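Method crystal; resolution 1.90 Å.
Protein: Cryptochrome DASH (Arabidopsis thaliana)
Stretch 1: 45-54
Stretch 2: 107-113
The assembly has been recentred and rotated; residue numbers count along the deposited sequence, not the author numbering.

Stretch 1 45-54: WFRNDLRVLD
Stretch 2, residues 107-113: KNLMKRG

The two stretches belong to one chain, and no touching pair is closer than 56 residues in sequence. Stretch 1 comes in from a strand at Trp 45, and Arg 47 to Asp 54 are loop or turn; stretch 2 is the end of a helix that begins earlier in the chain, followed by a turn into Gly 113. The register is set by one pair: the CA atoms of Val 52 and Leu 109 lie 7.1 Å apart. The contact buries 256 Å², both sides summed, and no hydrogen bond crosses it, so it rests on side-chain packing.

Apolar packing centres on Val 52, which has the largest covered area of any residue here, 91 Å². At phi/psi -103/-44, its CA-to-CB bond points toward the helix, and its t rotamer (chi1 172°) sends the two methyls to different neighbours. CG2 of Val 52 lies 3.9 Å from CD2 of Leu 109 and 4.1 Å from CB of Asn 108. Leu 109 leaves its helix sideways, but the m,t rotamer (-76°, 172°) brings its end nearer to stretch 1. The other methyl of Leu 109, CD1, lies 4.1 Å from CE2 of Phe 46, oblique to the ring. The CA-to-CB bond of Phe 46 points toward the helix; its chi1 is -80° (m) and its chi2 -88°. Leu 109 thus touches both Phe 46 and Val 52, its closest approaches being made by CD1 and CD2 respectively.

The second kind of contact sets aliphatic carbon against a guanidinium. The CA-to-CB bond of Arg 112, at phi/psi -101/15, points toward stretch 1; its rotamer is chi1 -48° (m), chi2 -125° between wells, chi3 -177° (t) and chi4 180°. CG1 of Val 52 lies over one face of the guanidinium, 3.6 Å from NE of Arg 112. This placement suits a flat group whose polar hydrogens lie in its plane, leaving the face free for a methyl. CD2 of Leu 53 is 4.5 Å from NH2 of Arg 112, an oblique and looser approach; Leu 53 starts sideways, and its m,t rotamer (-84°, -174°) carries the end nearer.

Hydrogen bonds within each stretch accompany the contact. In stretch 1, Arg 47 N donates to Asp 49 OD1 (2.8 Å, 161°), with Asp 49 in the p rotamer (53°), and Arg 51 N donates to Asp 49 O at 2.8 Å. The CA-to-CB bond of Arg 51 points away from the helix; its chi1 is 65° (p), with chi2 and chi3 both t. Arg 51 NH2 binds Asp 54 O (2.9 Å, 158°), while Arg 51 NE makes weak bonds to Leu 53 O (2.8 Å, 123°) and Asp 54 O (3.2 Å, 142°). Its side chain therefore ties together the loop beyond Val 52.

In stretch 2, Lys 111 N to Lys 107 O (3.1 Å) is a helical i to i-4 bond. The next two span three residues, Arg 112 N to Leu 109 O (2.9 Å) and Gly 113 N to Met 110 O (3.0 Å). Lys 111 NZ also bonds Asn 108 OD1 at 2.8 Å. Gly 113 adopts phi/psi 87/11, where a CB would jam against the preceding carbonyl oxygen.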

# COMPACT_ATOMS: atom_id res chain seq x y z
N TRP A 45 -15.43 0.38 -11.99
CA TRP A 45 -15.07 -0.69 -11.06
C TRP A 45 -13.82 -0.34 -10.25
O TRP A 45 -12.71 -0.26 -10.79
CB TRP A 45 -14.89 -1.99 -11.85
CG TRP A 45 -14.30 -3.16 -11.10
CD1 TRP A 45 -14.48 -3.47 -9.79
CD2 TRP A 45 -13.43 -4.16 -11.64
NE1 TRP A 45 -13.78 -4.62 -9.47
CE2 TRP A 45 -13.13 -5.06 -10.59
CE3 TRP A 45 -12.88 -4.39 -12.91
CZ2 TRP A 45 -12.29 -6.17 -10.78
CZ3 TRP A 45 -12.06 -5.50 -13.10
CH2 TRP A 45 -11.77 -6.38 -12.03
N PHE A 46 -14.02 -0.12 -8.95
CA PHE A 46 -12.96 0.23 -8.01
C PHE A 46 -12.27 -1.01 -7.45
O PHE A 46 -12.91 -2.02 -7.17
CB PHE A 46 -13.53 1.02 -6.83
CG PHE A 46 -13.77 2.49 -7.11
CD1 PHE A 46 -12.75 3.42 -6.91
CD2 PHE A 46 -15.03 2.94 -7.50
CE1 PHE A 46 -12.98 4.79 -7.09
CE2 PHE A 46 -15.28 4.31 -7.69
CZ PHE A 46 -14.25 5.24 -7.48
N ARG A 47 -10.95 -0.91 -7.27
CA ARG A 47 -10.18 -1.99 -6.67
C ARG A 47 -9.26 -1.33 -5.65
O ARG A 47 -9.69 -1.06 -4.53
CB ARG A 47 -9.41 -2.78 -7.73
CG ARG A 47 -10.30 -3.84 -8.38
CD ARG A 47 -9.50 -4.97 -9.03
NE ARG A 47 -8.85 -4.50 -10.25
CZ ARG A 47 -8.17 -5.28 -11.09
NH1 ARG A 47 -8.05 -6.58 -10.84
NH2 ARG A 47 -7.66 -4.76 -12.20
N ASN A 48 -8.01 -1.07 -6.01
CA ASN A 48 -7.11 -0.41 -5.06
C ASN A 48 -6.80 1.00 -5.54
O ASN A 48 -5.65 1.41 -5.65
CB ASN A 48 -5.85 -1.23 -4.83
CG ASN A 48 -6.06 -2.31 -3.77
OD1 ASN A 48 -6.18 -2.01 -2.57
ND2 ASN A 48 -6.12 -3.56 -4.20
N ASP A 49 -7.87 1.73 -5.82
CA ASP A 49 -7.80 3.11 -6.30
C ASP A 49 -8.98 3.83 -5.64
O ASP A 49 -9.75 4.54 -6.30
CB ASP A 49 -7.93 3.13 -7.83
CG ASP A 49 -9.17 2.38 -8.35
OD1 ASP A 49 -9.83 1.66 -7.57
OD2 ASP A 49 -9.48 2.51 -9.55
N LEU A 50 -9.11 3.64 -4.33
CA LEU A 50 -10.23 4.20 -3.57
C LEU A 50 -10.14 5.70 -3.31
O LEU A 50 -9.98 6.15 -2.16
CB LEU A 50 -10.39 3.43 -2.25
CG LEU A 50 -10.38 1.91 -2.43
CD1 LEU A 50 -10.58 1.22 -1.08
CD2 LEU A 50 -11.47 1.50 -3.43
N ARG A 51 -10.24 6.49 -4.38
CA ARG A 51 -10.16 7.94 -4.26
C ARG A 51 -10.87 8.58 -5.44
O ARG A 51 -11.17 7.91 -6.44
CB ARG A 51 -8.69 8.41 -4.30
CG ARG A 51 -8.02 8.12 -5.66
CD ARG A 51 -6.60 8.68 -5.77
NE ARG A 51 -6.09 8.52 -7.13
CZ ARG A 51 -5.61 7.38 -7.63
NH1 ARG A 51 -5.55 6.28 -6.87
NH2 ARG A 51 -5.22 7.31 -8.90
N VAL A 52 -11.12 9.88 -5.31
CA VAL A 52 -11.75 10.67 -6.35
C VAL A 52 -10.65 11.49 -7.02
O VAL A 52 -10.58 11.57 -8.25
CB VAL A 52 -12.82 11.62 -5.76
CG1 VAL A 52 -13.32 12.57 -6.83
CG2 VAL A 52 -13.97 10.80 -5.21
N LEU A 53 -9.77 12.08 -6.22
CA LEU A 53 -8.68 12.89 -6.76
C LEU A 53 -7.74 12.14 -7.70
O LEU A 53 -7.43 10.96 -7.47
CB LEU A 53 -7.82 13.48 -5.64
CG LEU A 53 -8.21 14.78 -4.93
CD1 LEU A 53 -7.09 15.17 -3.99
CD2 LEU A 53 -8.44 15.89 -5.94
N ASP A 54 -7.28 12.83 -8.74
CA ASP A 54 -6.31 12.27 -9.68
C ASP A 54 -6.61 10.82 -10.04
O ASP A 54 -5.72 9.97 -10.00
CB ASP A 54 -4.91 12.41 -9.07
CG ASP A 54 -3.82 11.94 -10.00
OD1 ASP A 54 -3.93 12.18 -11.22
OD2 ASP A 54 -2.83 11.34 -9.52
N LYS A 107 -18.72 8.51 0.77
CA LYS A 107 -18.97 9.87 1.20
C LYS A 107 -18.46 10.90 0.18
O LYS A 107 -19.17 11.84 -0.18
CB LYS A 107 -18.30 10.11 2.55
CG LYS A 107 -18.29 11.56 3.01
CD LYS A 107 -17.69 11.66 4.41
CE LYS A 107 -16.77 12.87 4.53
NZ LYS A 107 -16.19 12.98 5.91
N ASN A 108 -17.23 10.72 -0.30
CA ASN A 108 -16.67 11.66 -1.26
C ASN A 108 -17.33 11.59 -2.63
O ASN A 108 -17.41 12.59 -3.34
CB ASN A 108 -15.16 11.45 -1.37
CG ASN A 108 -14.43 11.89 -0.12
OD1 ASN A 108 -14.77 12.92 0.47
ND2 ASN A 108 -13.43 11.13 0.31
N LEU A 109 -17.81 10.40 -3.01
CA LEU A 109 -18.49 10.28 -4.29
C LEU A 109 -19.83 11.01 -4.17
O LEU A 109 -20.25 11.73 -5.08
CB LEU A 109 -18.72 8.80 -4.64
CG LEU A 109 -17.46 8.07 -5.12
CD1 LEU A 109 -17.74 6.58 -5.24
CD2 LEU A 109 -17.03 8.65 -6.46
N MET A 110 -20.50 10.84 -3.03
CA MET A 110 -21.78 11.51 -2.83
C MET A 110 -21.63 13.03 -2.92
O MET A 110 -22.51 13.71 -3.44
CB MET A 110 -22.38 11.12 -1.49
CG MET A 110 -22.80 9.67 -1.43
SD MET A 110 -23.55 9.22 0.12
CE MET A 110 -24.55 7.87 -0.38
N LYS A 111 -20.52 13.56 -2.44
CA LYS A 111 -20.32 15.00 -2.50
C LYS A 111 -20.26 15.52 -3.93
O LYS A 111 -20.54 16.69 -4.19
CB LYS A 111 -19.06 15.40 -1.73
CG LYS A 111 -19.11 14.96 -0.28
CD LYS A 111 -18.02 15.58 0.57
CE LYS A 111 -16.64 15.26 0.04
NZ LYS A 111 -15.62 15.51 1.09
N ARG A 112 -19.91 14.64 -4.86
CA ARG A 112 -19.83 15.02 -6.27
C ARG A 112 -21.06 14.56 -7.06
O ARG A 112 -21.05 14.54 -8.29
CB ARG A 112 -18.56 14.46 -6.90
CG ARG A 112 -17.31 14.71 -6.08
CD ARG A 112 -16.22 15.42 -6.85
NE ARG A 112 -15.03 15.58 -6.02
CZ ARG A 112 -13.90 16.16 -6.41
NH1 ARG A 112 -13.78 16.65 -7.64
NH2 ARG A 112 -12.87 16.25 -5.57
N GLY A 113 -22.12 14.17 -6.35
CA GLY A 113 -23.34 13.74 -7.03
C GLY A 113 -23.44 12.28 -7.42
O GLY A 113 -24.34 11.89 -8.17